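Local coordinates for protein aeromonas extracellular serine protease (Aeromonas sobria, PDB 3HJR) that cleaves peptide bonds after pairs of basic residues as a secreted, calcium-binding serine protease of the furin-like subtilase family and a probable virulence factor, at residues 211-216 with 254-259; 277-282 with 340-345. All blocks are in the same frame, centred on the assembly; numbering follows the deposited sequence.

Contact 1: residues 211-216 with 254-259; sequences AYIKAA and WNLVVS
Ile213 and Lys214 of strand 211-215 pair in parallel with Leu256 and Val257 of strand 255-261, its neighbour in the central subtilisin sheet, the pairing continuing to Ala216. The segment axes are 4.4 Å apart at closest approach and cross at -33°. Four backbone hydrogen bonds fix the register. Leu256 N reaches Tyr212 O at 2.9 Å, and Lys214 N binds Leu256 O. Lys214 O then takes Val258 N at 3.1 Å, and Val258 O accepts Ala216 N at a bent 144°. Water 1 joins Tyr212 N to Trp254 O ahead of this ladder.

Apolar contacts are few. Ile213 and Leu256 lie side by side and point the same way, with Ile213 CD1 4.2 Å from Leu256 CG, on the face that meets helix 335-352; Leu256 also touches Phe278 of the adjacent strand 277-282. Just beyond the end of strand 211-215, Ala216 CB meets Val257 CG1 at 3.8 Å.

The polar side chains gather on the face bearing Lys214. The amide of Asn255 crosses the root of the lysine chain obliquely, Asn255 CG being 3.6 Å from Lys214 CB, while Asn255 OD1 also approaches Tyr212 CB. Asn255 ND2 is bound by Ser249 O. Lys214 leaves with CG anti to the backbone N (chi1 178°), and bends at chi2 and chi4 curl it back until NZ donates to Ala215 O at 3.2 Å, in the carbonyl plane. Asp247 supplies a salt bridge, and Asn250 and Tyr178 further bonds.

The buried ammonium is thus gripped by four oxygen-bearing partners, which probably favours its charged form. It is also linked to the last residue of the strand, Ala215, whose side chain lies about 5 Å from that of Ser336, the predicted charge-relay serine.

Contact 2: residues 277-282 with 340-345; sequences IFLSAT and PSTSGA
Ser341 and Thr342 face Leu279, Ala281 and Thr282 where helix 335-352 passes over the last strand of the central sheet. The segment axes approach to 7.6 Å at 101°, nearly perpendicular, and the nearest CA pair is Ala281 with Ser341, so the meeting is brief.

A hydroxyl-hydroxyl bond spans it: Thr282 OG1 donates to Ser341 OG over 2.9 Å. Thr282 places OG1 between its backbone N and carbonyl carbon (chi1 43°), while Ser341 OG lies beside its own backbone N and is also bonded to Ser337 O, one turn earlier in the helix.

Van der Waals touches accompany it. Ala281 CB comes within 4.0 Å of Ser341 CB and 3.4 Å of Thr342 OG1. Leu279 and Thr342 slide past each other in opposite directions: Leu279 CD1 sits 3.4 Å from Thr342 OG1 and 4.0 Å from Thr342 CG2. Two methyls therefore lie against a hydroxyl that is hydrogen-bonded to Ala338 O.

Ala281 and Ser341, whose CA atoms are 6.2 Å apart, are small, consistent with the close axis approach, and the two helix hydroxyls are both bonded to carbonyls of their own preceding turn. Of the two, Ser341 also bonds to the strand, linking strand 277-282 to the helix whose first turn carries Ser336, the predicted charge-relay serine.

How the contacts relate
Both contacts are buried in the subtilisin domain. Contact 1 joins adjacent strands inside the six-stranded parallel sheet, whereas contact 2 sets the outermost strand 277-282 against helix 335-352 on one face of it. They are contiguous: Val257 O and Phe278 N, 2.8 Å apart, and Ser259 O and Ala281 N probably form hydrogen bonds between neighbouring strands, and Val258 CG1 touches both Leu279 CD1 and Thr342 OG1. The chemistry follows place. Contact 1, held by repeated backbone bonds within the sheet, buries 486 Å²; contact 2, held by side chains between layers, buries 187 Å². The same helix also packs on Ile213, Ala215 and Val258 of contact 1.

Contact 1: residues 211-216 with 254-259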
loop_
_atom_site.group_PDB
_atom_site.type_symbol
_atom_site.label_atom_id
_atom_site.label_comp_id
_atom_site.label_asym_id
_atom_site.label_seq_id
_atom_site.Cartn_x
_atom_site.Cartn_y
_atom_site.Cartn_z
ATOM N N ALA A 211 12.108 1.525 8.558
ATOM C CA ALA A 211 11.253 1.230 7.399
ATOM C C ALA A 211 9.902 1.922 7.510
ATOM O O ALA A 211 9.101 1.625 8.403
ATOM C CB ALA A 211 11.048 -0.228 7.272
ATOM N N TYR A 212 9.639 2.833 6.587
ATOM C CA TYR A 212 8.315 3.402 6.400
ATOM C C TYR A 212 7.445 2.467 5.537
ATOM O O TYR A 212 7.812 2.042 4.443
ATOM C CB TYR A 212 8.429 4.756 5.726
ATOM C CG TYR A 212 9.083 5.748 6.645
ATOM C CD1 TYR A 212 10.475 5.819 6.750
ATOM C CD2 TYR A 212 8.312 6.573 7.416
ATOM C CE1 TYR A 212 11.080 6.694 7.592
ATOM C CE2 TYR A 212 8.911 7.474 8.298
ATOM C CZ TYR A 212 10.303 7.535 8.374
ATOM O OH TYR A 212 10.944 8.401 9.227
ATOM N N ILE A 213 6.272 2.150 6.079
ATOM C CA ILE A 213 5.274 1.268 5.432
ATOM C C ILE A 213 3.991 2.081 5.181
ATOM O O ILE A 213 3.533 2.840 6.041
ATOM C CB ILE A 213 4.967 0.014 6.333
ATOM C CG1 ILE A 213 6.233 -0.522 7.046
ATOM C CG2 ILE A 213 4.191 -1.016 5.535
ATOM C CD1 ILE A 213 7.329 -1.099 6.100
ATOM N N LYS A 214 3.428 1.939 3.999
ATOM C CA LYS A 214 2.361 2.840 3.525
ATOM C C LYS A 214 1.258 2.124 2.753
ATOM O O LYS A 214 1.498 1.368 1.823
ATOM C CB LYS A 214 2.997 3.911 2.622
ATOM C CG LYS A 214 2.036 4.928 1.991
ATOM C CD LYS A 214 1.364 5.825 3.003
ATOM C CE LYS A 214 0.729 7.044 2.335
ATOM N NZ LYS A 214 -0.329 6.611 1.338
ATOM N N ALA A 215 0.014 2.408 3.108
ATOM C CA ALA A 215 -1.110 1.826 2.406
ATOM C C ALA A 215 -1.245 2.360 1.000
ATOM O O ALA A 215 -1.205 3.554 0.776
ATOM C CB ALA A 215 -2.373 2.112 3.200
ATOM N N ALA A 216 -1.488 1.463 0.043
ATOM C CA ALA A 216 -1.687 1.867 -1.333
ATOM C C ALA A 216 -3.000 2.611 -1.561
ATOM O O ALA A 216 -3.112 3.315 -2.570
ATOM C CB ALA A 216 -1.643 0.691 -2.224
ATOM N N TRP A 254 10.965 6.103 -0.147
ATOM C CA TRP A 254 11.176 5.772 1.295
ATOM C C TRP A 254 9.995 4.956 1.838
ATOM O O TRP A 254 10.173 4.098 2.694
ATOM C CB TRP A 254 11.450 7.019 2.131
ATOM C CG TRP A 254 12.416 7.904 1.450
ATOM C CD1 TRP A 254 12.164 9.137 0.931
ATOM C CD2 TRP A 254 13.754 7.577 1.077
ATOM N NE1 TRP A 254 13.260 9.597 0.248
ATOM C CE2 TRP A 254 14.270 8.679 0.363
ATOM C CE3 TRP A 254 14.597 6.495 1.331
ATOM C CZ2 TRP A 254 15.588 8.709 -0.147
ATOM C CZ3 TRP A 254 15.910 6.534 0.833
ATOM C CH2 TRP A 254 16.372 7.618 0.085
ATOM N N ASN A 255 8.808 5.257 1.365
ATOM C CA ASN A 255 7.627 4.410 1.614
ATOM C C ASN A 255 7.703 3.093 0.860
ATOM O O ASN A 255 7.898 3.048 -0.375
ATOM C CB ASN A 255 6.331 5.106 1.222
ATOM C CG ASN A 255 5.870 6.120 2.220
ATOM O OD1 ASN A 255 6.051 5.939 3.428
ATOM N ND2 ASN A 255 5.237 7.215 1.727
ATOM N N LEU A 256 7.454 2.007 1.590
ATOM C CA LEU A 256 7.202 0.702 0.992
ATOM C C LEU A 256 5.698 0.569 0.972
ATOM O O LEU A 256 5.024 0.460 2.024
ATOM C CB LEU A 256 7.861 -0.389 1.792
ATOM C CG LEU A 256 7.525 -1.847 2.022
ATOM C CD1 LEU A 256 6.478 -2.508 1.266
ATOM C CD2 LEU A 256 8.740 -2.694 2.358
ATOM N N VAL A 257 5.186 0.608 -0.245
ATOM C CA VAL A 257 3.759 0.710 -0.500
ATOM C C VAL A 257 3.184 -0.663 -0.735
ATOM O O VAL A 257 3.737 -1.454 -1.488
ATOM C CB VAL A 257 3.464 1.663 -1.695
ATOM C CG1 VAL A 257 1.974 1.789 -1.856
ATOM C CG2 VAL A 257 4.073 3.041 -1.446
ATOM N N VAL A 258 2.094 -0.987 -0.045
ATOM C CA VAL A 258 1.538 -2.329 -0.120
ATOM C C VAL A 258 0.080 -2.409 -0.542
ATOM O O VAL A 258 -0.716 -1.553 -0.215
ATOM C CB VAL A 258 1.668 -3.084 1.199
ATOM C CG1 VAL A 258 3.111 -3.174 1.619
ATOM C CG2 VAL A 258 0.849 -2.459 2.282
ATOM N N SER A 259 -0.226 -3.417 -1.353
ATOM C CA SER A 259 -1.585 -3.767 -1.686
ATOM C C SER A 259 -2.125 -4.839 -0.754
ATOM O O SER A 259 -1.349 -5.484 -0.031
ATOM C CB SER A 259 -1.631 -4.214 -3.144
ATOM O OG SER A 259 -1.001 -5.461 -3.357
HETATM O O HOH W 1 11.823 3.304 4.669
#

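Contact 2: residues 277-282 with 340-345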
loop_
_atom_site.group_PDB
_atom_site.type_symbol
_atom_site.label_atom_id
_atom_site.label_comp_id
_atom_site.label_asym_id
_atom_site.label_seq_id
_atom_site.Cartn_x
_atom_site.Cartn_y
_atom_site.Cartn_z
ATOM N N ILE A 277 3.547 -0.483 -6.209
ATOM C CA ILE A 277 3.348 -1.490 -5.145
ATOM C C ILE A 277 4.643 -2.279 -4.982
ATOM O O ILE A 277 5.233 -2.677 -5.967
ATOM C CB ILE A 277 2.210 -2.451 -5.530
ATOM C CG1 ILE A 277 0.865 -1.729 -5.697
ATOM C CG2 ILE A 277 2.120 -3.613 -4.493
ATOM C CD1 ILE A 277 0.410 -0.910 -4.524
ATOM N N PHE A 278 5.140 -2.431 -3.754
ATOM C CA PHE A 278 6.317 -3.247 -3.490
ATOM C C PHE A 278 5.928 -4.712 -3.203
ATOM O O PHE A 278 6.579 -5.623 -3.692
ATOM C CB PHE A 278 7.118 -2.658 -2.319
ATOM C CG PHE A 278 8.522 -3.205 -2.247
ATOM C CD1 PHE A 278 9.500 -2.733 -3.108
ATOM C CD2 PHE A 278 8.825 -4.266 -1.403
ATOM C CE1 PHE A 278 10.819 -3.248 -3.061
ATOM C CE2 PHE A 278 10.104 -4.806 -1.376
ATOM C CZ PHE A 278 11.110 -4.299 -2.195
ATOM N N LEU A 279 4.912 -4.924 -2.375
ATOM C CA LEU A 279 4.421 -6.272 -2.089
ATOM C C LEU A 279 2.967 -6.277 -1.721
ATOM O O LEU A 279 2.363 -5.234 -1.492
ATOM C CB LEU A 279 5.191 -6.893 -0.921
ATOM C CG LEU A 279 5.421 -6.142 0.312
ATOM C CD1 LEU A 279 4.232 -6.247 1.271
ATOM C CD2 LEU A 279 6.796 -6.638 0.997
ATOM N N SER A 280 2.423 -7.486 -1.669
ATOM C CA SER A 280 1.052 -7.738 -1.260
ATOM C C SER A 280 1.094 -8.300 0.137
ATOM O O SER A 280 1.967 -9.112 0.477
ATOM C CB SER A 280 0.452 -8.774 -2.220
ATOM O OG SER A 280 -0.824 -9.249 -1.807
ATOM N N ALA A 281 0.165 -7.853 0.963
ATOM C CA ALA A 281 -0.003 -8.419 2.275
ATOM C C ALA A 281 -1.495 -8.543 2.646
ATOM O O ALA A 281 -2.387 -8.062 1.952
ATOM C CB ALA A 281 0.766 -7.596 3.297
ATOM N N THR A 282 -1.742 -9.208 3.765
ATOM C CA THR A 282 -3.101 -9.624 4.120
ATOM C C THR A 282 -3.947 -8.447 4.569
ATOM O O THR A 282 -3.574 -7.710 5.484
ATOM C CB THR A 282 -3.026 -10.656 5.246
ATOM O OG1 THR A 282 -2.064 -10.222 6.227
ATOM C CG2 THR A 282 -2.438 -11.935 4.725
ATOM N N PRO A 340 -0.129 -2.862 8.430
ATOM C CA PRO A 340 0.408 -3.466 9.661
ATOM C C PRO A 340 0.847 -4.907 9.481
ATOM O O PRO A 340 1.704 -5.352 10.224
ATOM C CB PRO A 340 -0.736 -3.350 10.663
ATOM C CG PRO A 340 -1.966 -3.210 9.835
ATOM C CD PRO A 340 -1.519 -2.390 8.630
ATOM N N SER A 341 0.285 -5.619 8.523
ATOM C CA SER A 341 0.733 -6.972 8.249
ATOM C C SER A 341 2.207 -6.917 7.810
ATOM O O SER A 341 3.000 -7.771 8.153
ATOM C CB SER A 341 -0.134 -7.610 7.164
ATOM O OG SER A 341 -1.466 -7.814 7.632
ATOM N N THR A 342 2.531 -5.887 7.046
ATOM C CA THR A 342 3.872 -5.636 6.540
ATOM C C THR A 342 4.796 -5.122 7.629
ATOM O O THR A 342 5.953 -5.562 7.748
ATOM C CB THR A 342 3.788 -4.694 5.335
ATOM O OG1 THR A 342 3.041 -5.328 4.274
ATOM C CG2 THR A 342 5.147 -4.477 4.791
ATOM N N SER A 343 4.279 -4.203 8.449
ATOM C CA SER A 343 5.001 -3.651 9.588
ATOM C C SER A 343 5.388 -4.790 10.521
ATOM O O SER A 343 6.514 -4.859 10.992
ATOM C CB SER A 343 4.142 -2.650 10.327
ATOM O OG SER A 343 4.002 -1.455 9.573
ATOM N N GLY A 344 4.443 -5.706 10.757
ATOM C CA GLY A 344 4.723 -6.879 11.584
ATOM C C GLY A 344 5.782 -7.793 10.997
ATOM O O GLY A 344 6.702 -8.208 11.704
ATOM N N ALA A 345 5.649 -8.110 9.711
ATOM C CA ALA A 345 6.642 -8.930 8.985
ATOM C C ALA A 345 8.017 -8.285 9.086
ATOM O O ALA A 345 9.021 -8.951 9.365
ATOM C CB ALA A 345 6.263 -9.064 7.518
#